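Local coordinates for trwC protein (Escherichia coli, PDB 1ZM5), which probably nicks and transfers one strand of plasmid DNA during conjugation, this chain being the metal-binding relaxase domain of a longer protein that also carries helicase-family domains, at residues 87-92 against 157-162; 148-153 against 161-166. All blocks are in the same frame, centred on the assembly; numbering follows the deposited sequence.

Contact 1: residues 87-92 against 157-162; sequences TFSAPK and DPQLHT. With CU (copper (II) ion), chain D; nucleotides of chain A.
Lys92 and Gln159 meet because both chains leave the backbone with CG anti to N (chi1 -178° in each) and then bend, Lys92 at chi2 and chi3 and Gln159 at chi2, until they cross at about a right angle. Lys92 NZ thereby reaches Gln159 OE1 at 3.1 Å, somewhat tilted from the amide plane, and Pro158 O at 2.8 Å. OP1 of nucleotide DC24 of chain A and Phe232 O also surround it; these four oxygens must share its three hydrogens, and OP1 is the anionic one. With OE1 held by the lysine and by a water shared with Ala90 O, the Gln159 amide turns its NE2 to O2 of DT23 of chain A, 2.9 Å away in a nearly straight bond. The same thymine gives its N3 hydrogen to Ser89 O, and is thus held by one side chain and one backbone carbonyl, consistent with recognition of the base. These groups sit at one end of the strand pair 81-89 and 158-171 in the antiparallel sheet of the relaxase domain: Phe88 and Thr162 form a hydrogen-bonded pair, and Ser89 and His161 the next, non-hydrogen-bonded one. The ladder ends with Ala90 N donating to Leu160 O at 3.0 Å. His161 CB lies 3.4 Å from Ser89 OG, and a second water joins that hydroxyl to Gln159 NE2. The imidazole of His161 is fixed in rotation at both nitrogens, ND1 giving its hydrogen to Gln159 O (2.7 Å) in the ring plane, while NE2 binds the copper ion at 2.2 Å.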
loop_
_atom_site.group_PDB
_atom_site.type_symbol
_atom_site.label_atom_id
_atom_site.label_comp_id
_atom_site.label_asym_id
_atom_site.label_seq_id
_atom_site.Cartn_x
_atom_site.Cartn_y
_atom_site.Cartn_z
ATOM N N THR B 87 -2.276 1.459 0.666
ATOM C CA THR B 87 -1.280 1.173 -0.352
ATOM C C THR B 87 -0.382 2.356 -0.679
ATOM O O THR B 87 -0.844 3.402 -1.136
ATOM C CB THR B 87 -1.952 0.646 -1.649
ATOM O OG1 THR B 87 -2.563 -0.619 -1.373
ATOM C CG2 THR B 87 -0.933 0.465 -2.763
ATOM N N PHE B 88 0.913 2.165 -0.437
ATOM C CA PHE B 88 1.928 3.175 -0.705
ATOM C C PHE B 88 2.622 2.884 -2.024
ATOM O O PHE B 88 3.232 1.836 -2.186
ATOM C CB PHE B 88 2.999 3.171 0.383
ATOM C CG PHE B 88 2.474 3.408 1.762
ATOM C CD1 PHE B 88 1.845 2.386 2.465
ATOM C CD2 PHE B 88 2.633 4.651 2.368
ATOM C CE1 PHE B 88 1.383 2.595 3.761
ATOM C CE2 PHE B 88 2.178 4.874 3.659
ATOM C CZ PHE B 88 1.552 3.849 4.364
ATOM N N SER B 89 2.558 3.822 -2.953
ATOM C CA SER B 89 3.192 3.640 -4.247
ATOM C C SER B 89 4.191 4.759 -4.490
ATOM O O SER B 89 3.844 5.932 -4.445
ATOM C CB SER B 89 2.142 3.632 -5.359
ATOM O OG SER B 89 1.222 2.574 -5.175
ATOM N N ALA B 90 5.430 4.379 -4.766
ATOM C CA ALA B 90 6.490 5.335 -4.994
ATOM C C ALA B 90 6.368 6.035 -6.331
ATOM O O ALA B 90 5.624 5.604 -7.207
ATOM C CB ALA B 90 7.830 4.634 -4.909
ATOM N N PRO B 91 7.082 7.156 -6.489
ATOM C CA PRO B 91 7.053 7.904 -7.746
ATOM C C PRO B 91 7.617 6.970 -8.808
ATOM O O PRO B 91 8.426 6.105 -8.493
ATOM C CB PRO B 91 7.984 9.076 -7.462
ATOM C CG PRO B 91 7.747 9.319 -6.001
ATOM C CD PRO B 91 7.758 7.931 -5.438
ATOM N N LYS B 92 7.198 7.144 -10.054
ATOM C CA LYS B 92 7.661 6.297 -11.145
ATOM C C LYS B 92 9.190 6.226 -11.235
ATOM O O LYS B 92 9.778 5.150 -11.166
ATOM C CB LYS B 92 7.090 6.811 -12.465
ATOM C CG LYS B 92 7.473 5.967 -13.675
ATOM C CD LYS B 92 7.042 4.513 -13.513
ATOM C CE LYS B 92 5.521 4.392 -13.344
ATOM N NZ LYS B 92 5.085 2.979 -13.158
ATOM N N ASP B 157 4.628 -2.762 -15.789
ATOM C CA ASP B 157 5.605 -1.680 -15.713
ATOM C C ASP B 157 6.196 -1.742 -14.297
ATOM O O ASP B 157 5.605 -2.353 -13.398
ATOM C CB ASP B 157 4.939 -0.298 -15.875
ATOM C CG ASP B 157 4.668 0.081 -17.329
ATOM O OD1 ASP B 157 5.544 -0.170 -18.188
ATOM O OD2 ASP B 157 3.584 0.666 -17.606
ATOM N N PRO B 158 7.378 -1.136 -14.088
ATOM C CA PRO B 158 7.985 -1.136 -12.751
ATOM C C PRO B 158 7.047 -0.284 -11.881
ATOM O O PRO B 158 6.700 0.846 -12.257
ATOM C CB PRO B 158 9.324 -0.429 -12.972
ATOM C CG PRO B 158 9.643 -0.729 -14.388
ATOM C CD PRO B 158 8.308 -0.574 -15.082
ATOM N N GLN B 159 6.643 -0.808 -10.730
ATOM C CA GLN B 159 5.723 -0.085 -9.854
ATOM C C GLN B 159 5.959 -0.503 -8.414
ATOM O O GLN B 159 5.293 -1.400 -7.897
ATOM C CB GLN B 159 4.273 -0.398 -10.271
ATOM C CG GLN B 159 3.167 0.315 -9.489
ATOM C CD GLN B 159 3.299 1.832 -9.481
ATOM O OE1 GLN B 159 4.032 2.416 -10.274
ATOM N NE2 GLN B 159 2.575 2.474 -8.582
ATOM N N LEU B 160 6.911 0.157 -7.766
ATOM C CA LEU B 160 7.247 -0.172 -6.389
ATOM C C LEU B 160 6.151 0.263 -5.434
ATOM O O LEU B 160 5.839 1.450 -5.310
ATOM C CB LEU B 160 8.589 0.475 -5.991
ATOM C CG LEU B 160 9.062 0.266 -4.537
ATOM C CD1 LEU B 160 9.210 -1.216 -4.243
ATOM C CD2 LEU B 160 10.388 0.974 -4.313
ATOM N N HIS B 161 5.544 -0.704 -4.765
ATOM C CA HIS B 161 4.505 -0.366 -3.812
ATOM C C HIS B 161 4.320 -1.416 -2.736
ATOM O O HIS B 161 4.705 -2.580 -2.895
ATOM C CB HIS B 161 3.176 -0.088 -4.525
ATOM C CG HIS B 161 2.584 -1.274 -5.222
ATOM N ND1 HIS B 161 3.109 -1.799 -6.384
ATOM C CD2 HIS B 161 1.470 -1.998 -4.953
ATOM C CE1 HIS B 161 2.341 -2.788 -6.804
ATOM N NE2 HIS B 161 1.340 -2.928 -5.955
ATOM N N THR B 162 3.749 -0.987 -1.622
ATOM C CA THR B 162 3.505 -1.885 -0.515
ATOM C C THR B 162 2.056 -1.763 -0.089
ATOM O O THR B 162 1.481 -0.668 -0.064
ATOM C CB THR B 162 4.379 -1.543 0.717
ATOM O OG1 THR B 162 5.769 -1.602 0.369
ATOM C CG2 THR B 162 4.089 -2.509 1.849
HETATM CU CU CU D . 0.306 -4.807 -5.356
ATOM P P DT A 23 2.241 10.682 -12.445
ATOM O OP1 DT A 23 3.683 10.956 -12.337
ATOM O OP2 DT A 23 1.460 11.247 -13.587
ATOM O "O5'" DT A 23 2.020 9.100 -12.392
ATOM C "C5'" DT A 23 2.653 8.216 -13.345
ATOM C "C4'" DT A 23 3.081 6.939 -12.654
ATOM O "O4'" DT A 23 3.712 7.311 -11.418
ATOM C "C3'" DT A 23 1.990 5.911 -12.311
ATOM O "O3'" DT A 23 2.404 4.741 -13.064
ATOM C "C2'" DT A 23 2.416 5.374 -10.949
ATOM C "C1'" DT A 23 3.415 6.385 -10.405
ATOM N N1 DT A 23 3.208 7.132 -9.164
ATOM C C2 DT A 23 2.873 6.474 -8.002
ATOM O O2 DT A 23 2.579 5.293 -7.959
ATOM N N3 DT A 23 2.904 7.264 -6.878
ATOM C C4 DT A 23 3.205 8.610 -6.813
ATOM O O4 DT A 23 3.227 9.175 -5.735
ATOM C C5 DT A 23 3.479 9.245 -8.076
ATOM C C7 DT A 23 3.788 10.707 -8.104
ATOM C C6 DT A 23 3.449 8.489 -9.174
ATOM P P DC A 24 1.340 3.703 -13.690
ATOM O OP1 DC A 24 2.029 2.392 -13.751
ATOM O OP2 DC A 24 0.832 4.317 -14.938
ATOM O "O5'" DC A 24 0.157 3.586 -12.631
ATOM C "C5'" DC A 24 0.199 2.652 -11.544
ATOM C "C4'" DC A 24 -1.123 2.685 -10.817
ATOM O "O4'" DC A 24 -1.462 4.068 -10.603
ATOM C "C3'" DC A 24 -2.304 2.064 -11.574
ATOM O "O3'" DC A 24 -2.663 0.929 -10.772
ATOM C "C2'" DC A 24 -3.477 2.957 -11.204
ATOM C "C1'" DC A 24 -2.859 4.255 -10.713
ATOM N N1 DC A 24 -3.106 5.507 -11.436
ATOM C C2 DC A 24 -4.346 6.124 -11.287
ATOM O O2 DC A 24 -5.230 5.528 -10.654
ATOM N N3 DC A 24 -4.548 7.347 -11.832
ATOM C C4 DC A 24 -3.569 7.934 -12.528
ATOM N N4 DC A 24 -3.796 9.148 -13.039
ATOM C C5 DC A 24 -2.308 7.300 -12.734
ATOM C C6 DC A 24 -2.127 6.095 -12.185
ATOM P P DG A 22 -3.442 13.582 -10.037
ATOM O OP1 DG A 22 -2.808 14.709 -10.752
ATOM O OP2 DG A 22 -4.495 12.783 -10.711
ATOM O "O5'" DG A 22 -2.260 12.624 -9.586
ATOM C "C5'" DG A 22 -0.905 13.073 -9.519
ATOM C "C4'" DG A 22 0.000 11.865 -9.483
ATOM O "O4'" DG A 22 -0.603 10.931 -8.574
ATOM C "C3'" DG A 22 0.192 11.117 -10.808
ATOM O "O3'" DG A 22 1.583 11.302 -11.111
ATOM C "C2'" DG A 22 0.243 9.661 -10.391
ATOM C "C1'" DG A 22 -0.433 9.609 -9.035
ATOM N N9 DG A 22 -1.717 8.932 -8.917
ATOM C C8 DG A 22 -2.977 9.467 -9.039
ATOM N N7 DG A 22 -3.917 8.627 -8.700
ATOM C C5 DG A 22 -3.232 7.462 -8.377
ATOM C C6 DG A 22 -3.703 6.212 -7.913
ATOM O O6 DG A 22 -4.862 5.869 -7.675
ATOM N N1 DG A 22 -2.657 5.314 -7.712
ATOM C C2 DG A 22 -1.321 5.592 -7.930
ATOM N N2 DG A 22 -0.437 4.606 -7.688
ATOM N N3 DG A 22 -0.881 6.750 -8.354
ATOM C C4 DG A 22 -1.878 7.631 -8.550
HETATM O O HOH W 1 0.316 1.307 -7.249
HETATM O O HOH W 2 5.967 4.069 -9.439
HETATM O O HOH W 3 -1.145 -3.541 -6.385
#

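Contact 2: residues 148-153 against 161-166; sequences FRHETS and HTHAVI. With CU (copper (II) ion), chain D.
Strands 148-152 and 161-166 run antiparallel at 153°, their axes 4.5 Å apart at closest approach, with Phe148-His163 and His150-His161 as hydrogen-bonded pairs flanking the non-hydrogen-bonded pair Arg149-Thr162. This is the beta hairpin of strands 145-152 and 158-171, whose alternation places His150, His161 and His163 on one face of the sheet. There they hold the copper ion: His163 NE2 binds it at 2.2 Å, while His150 ND1 stands farther off at 2.5 Å, with the metal in its ring plane. His161 NE2 and a water complete the ligands. The strand pairing puts His150 CB over one face of the His161 imidazole, 4.0 Å from its centroid, in a CH-pi contact, and chi1 of -65°, with CG anti to the carbonyl carbon, swings the His150 ring so that ND1 meets the copper. The edge of the His150 ring is directed toward the face of His161, the planes standing 81° apart in an offset edge-to-face pair. Toward His163 the rings meet obliquely, with His150 ND1 3.2 Å from His163 CD2, near the plane of the His163 ring. Farther along this face, Phe148 CE1 touches Val165 CG2 at 4.1 Å, and Phe55 and Tyr19 meet the Phe148 ring edge-to-face. On the other face, which carries Arg149 and Thr162, Arg149 CG lies alongside Thr162 OG1, a hydroxyl hydrogen-bonded to His110, and the guanidinium forms a salt bridge with Asp111. Second-shell bonds set the rings: His150 NE2 to Tyr18 O and His163 ND1 to Thr87 OG1. With three imidazole nitrogens and a water as ligands, none of them a carboxylate, the ion probably keeps much of its positive charge, consistent with a role in polarising a phosphate of the bound DNA, as proposed for metals in such relaxases.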
loop_
_atom_site.group_PDB
_atom_site.type_symbol
_atom_site.label_atom_id
_atom_site.label_comp_id
_atom_site.label_asym_id
_atom_site.label_seq_id
_atom_site.Cartn_x
_atom_site.Cartn_y
_atom_site.Cartn_z
ATOM N N PHE B 148 3.023 -6.048 2.592
ATOM C CA PHE B 148 3.409 -6.826 1.422
ATOM C C PHE B 148 3.958 -5.887 0.347
ATOM O O PHE B 148 3.269 -4.973 -0.098
ATOM C CB PHE B 148 2.191 -7.606 0.891
ATOM C CG PHE B 148 1.453 -8.385 1.961
ATOM C CD1 PHE B 148 0.444 -7.791 2.707
ATOM C CD2 PHE B 148 1.812 -9.693 2.260
ATOM C CE1 PHE B 148 -0.198 -8.488 3.741
ATOM C CE2 PHE B 148 1.177 -10.401 3.293
ATOM C CZ PHE B 148 0.172 -9.795 4.032
ATOM N N ARG B 149 5.201 -6.114 -0.062
ATOM C CA ARG B 149 5.841 -5.284 -1.077
ATOM C C ARG B 149 5.739 -5.949 -2.449
ATOM O O ARG B 149 6.002 -7.145 -2.591
ATOM C CB ARG B 149 7.311 -5.057 -0.711
ATOM C CG ARG B 149 8.060 -4.024 -1.571
ATOM C CD ARG B 149 9.511 -3.903 -1.104
ATOM N NE ARG B 149 10.123 -5.222 -1.067
ATOM C CZ ARG B 149 11.049 -5.610 -0.196
ATOM N NH1 ARG B 149 11.527 -6.845 -0.258
ATOM N NH2 ARG B 149 11.501 -4.774 0.729
ATOM N N HIS B 150 5.348 -5.168 -3.452
ATOM C CA HIS B 150 5.206 -5.662 -4.812
ATOM C C HIS B 150 5.989 -4.739 -5.733
ATOM O O HIS B 150 6.350 -3.636 -5.325
ATOM C CB HIS B 150 3.728 -5.726 -5.187
ATOM C CG HIS B 150 2.962 -6.723 -4.376
ATOM N ND1 HIS B 150 1.598 -6.643 -4.183
ATOM C CD2 HIS B 150 3.376 -7.817 -3.693
ATOM C CE1 HIS B 150 1.211 -7.643 -3.411
ATOM N NE2 HIS B 150 2.270 -8.368 -3.100
ATOM N N GLU B 151 6.227 -5.172 -6.973
ATOM C CA GLU B 151 7.062 -4.406 -7.888
ATOM C C GLU B 151 6.536 -4.088 -9.281
ATOM O O GLU B 151 7.192 -3.365 -10.034
ATOM C CB GLU B 151 8.405 -5.130 -8.015
ATOM C CG GLU B 151 8.991 -5.571 -6.669
ATOM C CD GLU B 151 10.191 -6.514 -6.797
ATOM O OE1 GLU B 151 10.543 -6.916 -7.928
ATOM O OE2 GLU B 151 10.786 -6.864 -5.752
ATOM N N THR B 152 5.365 -4.597 -9.637
ATOM C CA THR B 152 4.839 -4.335 -10.975
ATOM C C THR B 152 3.397 -3.839 -11.003
ATOM O O THR B 152 2.621 -4.099 -10.073
ATOM C CB THR B 152 4.896 -5.598 -11.837
ATOM O OG1 THR B 152 3.979 -6.562 -11.306
ATOM C CG2 THR B 152 6.295 -6.195 -11.827
ATOM N N SER B 153 3.050 -3.126 -12.082
ATOM C CA SER B 153 1.697 -2.612 -12.270
ATOM C C SER B 153 0.924 -3.680 -13.038
ATOM O O SER B 153 1.474 -4.733 -13.360
ATOM C CB SER B 153 1.711 -1.305 -13.066
ATOM O OG SER B 153 2.083 -1.509 -14.423
ATOM N N HIS B 161 5.544 -0.704 -4.765
ATOM C CA HIS B 161 4.505 -0.366 -3.812
ATOM C C HIS B 161 4.320 -1.416 -2.736
ATOM O O HIS B 161 4.705 -2.580 -2.895
ATOM C CB HIS B 161 3.176 -0.088 -4.525
ATOM C CG HIS B 161 2.584 -1.274 -5.222
ATOM N ND1 HIS B 161 3.109 -1.799 -6.384
ATOM C CD2 HIS B 161 1.470 -1.998 -4.953
ATOM C CE1 HIS B 161 2.341 -2.788 -6.804
ATOM N NE2 HIS B 161 1.340 -2.928 -5.955
ATOM N N THR B 162 3.749 -0.987 -1.622
ATOM C CA THR B 162 3.505 -1.885 -0.515
ATOM C C THR B 162 2.056 -1.763 -0.089
ATOM O O THR B 162 1.481 -0.668 -0.064
ATOM C CB THR B 162 4.379 -1.543 0.717
ATOM O OG1 THR B 162 5.769 -1.602 0.369
ATOM C CG2 THR B 162 4.089 -2.509 1.849
ATOM N N HIS B 163 1.473 -2.909 0.228
ATOM C CA HIS B 163 0.115 -2.988 0.715
ATOM C C HIS B 163 0.252 -3.144 2.227
ATOM O O HIS B 163 0.761 -4.156 2.710
ATOM C CB HIS B 163 -0.574 -4.216 0.135
ATOM C CG HIS B 163 -0.836 -4.117 -1.334
ATOM N ND1 HIS B 163 -1.772 -3.253 -1.862
ATOM C CD2 HIS B 163 -0.259 -4.744 -2.387
ATOM C CE1 HIS B 163 -1.757 -3.349 -3.181
ATOM N NE2 HIS B 163 -0.848 -4.246 -3.523
ATOM N N ALA B 164 -0.164 -2.131 2.976
ATOM C CA ALA B 164 -0.090 -2.213 4.427
ATOM C C ALA B 164 -1.490 -2.600 4.881
ATOM O O ALA B 164 -2.365 -1.753 5.004
ATOM C CB ALA B 164 0.315 -0.869 5.017
ATOM N N VAL B 165 -1.715 -3.885 5.104
ATOM C CA VAL B 165 -3.035 -4.310 5.525
ATOM C C VAL B 165 -3.198 -4.218 7.040
ATOM O O VAL B 165 -2.659 -5.029 7.803
ATOM C CB VAL B 165 -3.343 -5.748 5.067
ATOM C CG1 VAL B 165 -4.740 -6.157 5.545
ATOM C CG2 VAL B 165 -3.276 -5.834 3.552
ATOM N N ILE B 166 -3.929 -3.197 7.462
ATOM C CA ILE B 166 -4.181 -3.002 8.871
ATOM C C ILE B 166 -5.363 -3.883 9.200
ATOM O O ILE B 166 -6.443 -3.743 8.619
ATOM C CB ILE B 166 -4.531 -1.548 9.185
ATOM C CG1 ILE B 166 -3.382 -0.638 8.751
ATOM C CG2 ILE B 166 -4.761 -1.386 10.679
ATOM C CD1 ILE B 166 -3.684 0.837 8.904
HETATM CU CU CU D . 0.306 -4.807 -5.356
HETATM O O HOH W 3 -1.145 -3.541 -6.385
#

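Both contacts are buried and belong to one sheet, in which strand 158-171 lies between strands 81-89 and 145-152 and pairs with each. Contact 1 borders the DNA, and its polar side chains Ser89, Lys92 and Gln159 serve bases, a phosphate and waters, while Phe88 and Leu160 pack against helix 104-122; contact 2 gathers imidazoles around a metal and continues into aromatic and aliphatic packing. His161 and Thr162 are shared, and the copper ion with its water touches both. The two are also stitched together directly: Gln159 N is 2.7 Å from Glu151 O, a probable hydrogen bond, so the residue that bonds the thymine is tied by its backbone to the strand that supplies a metal ligand.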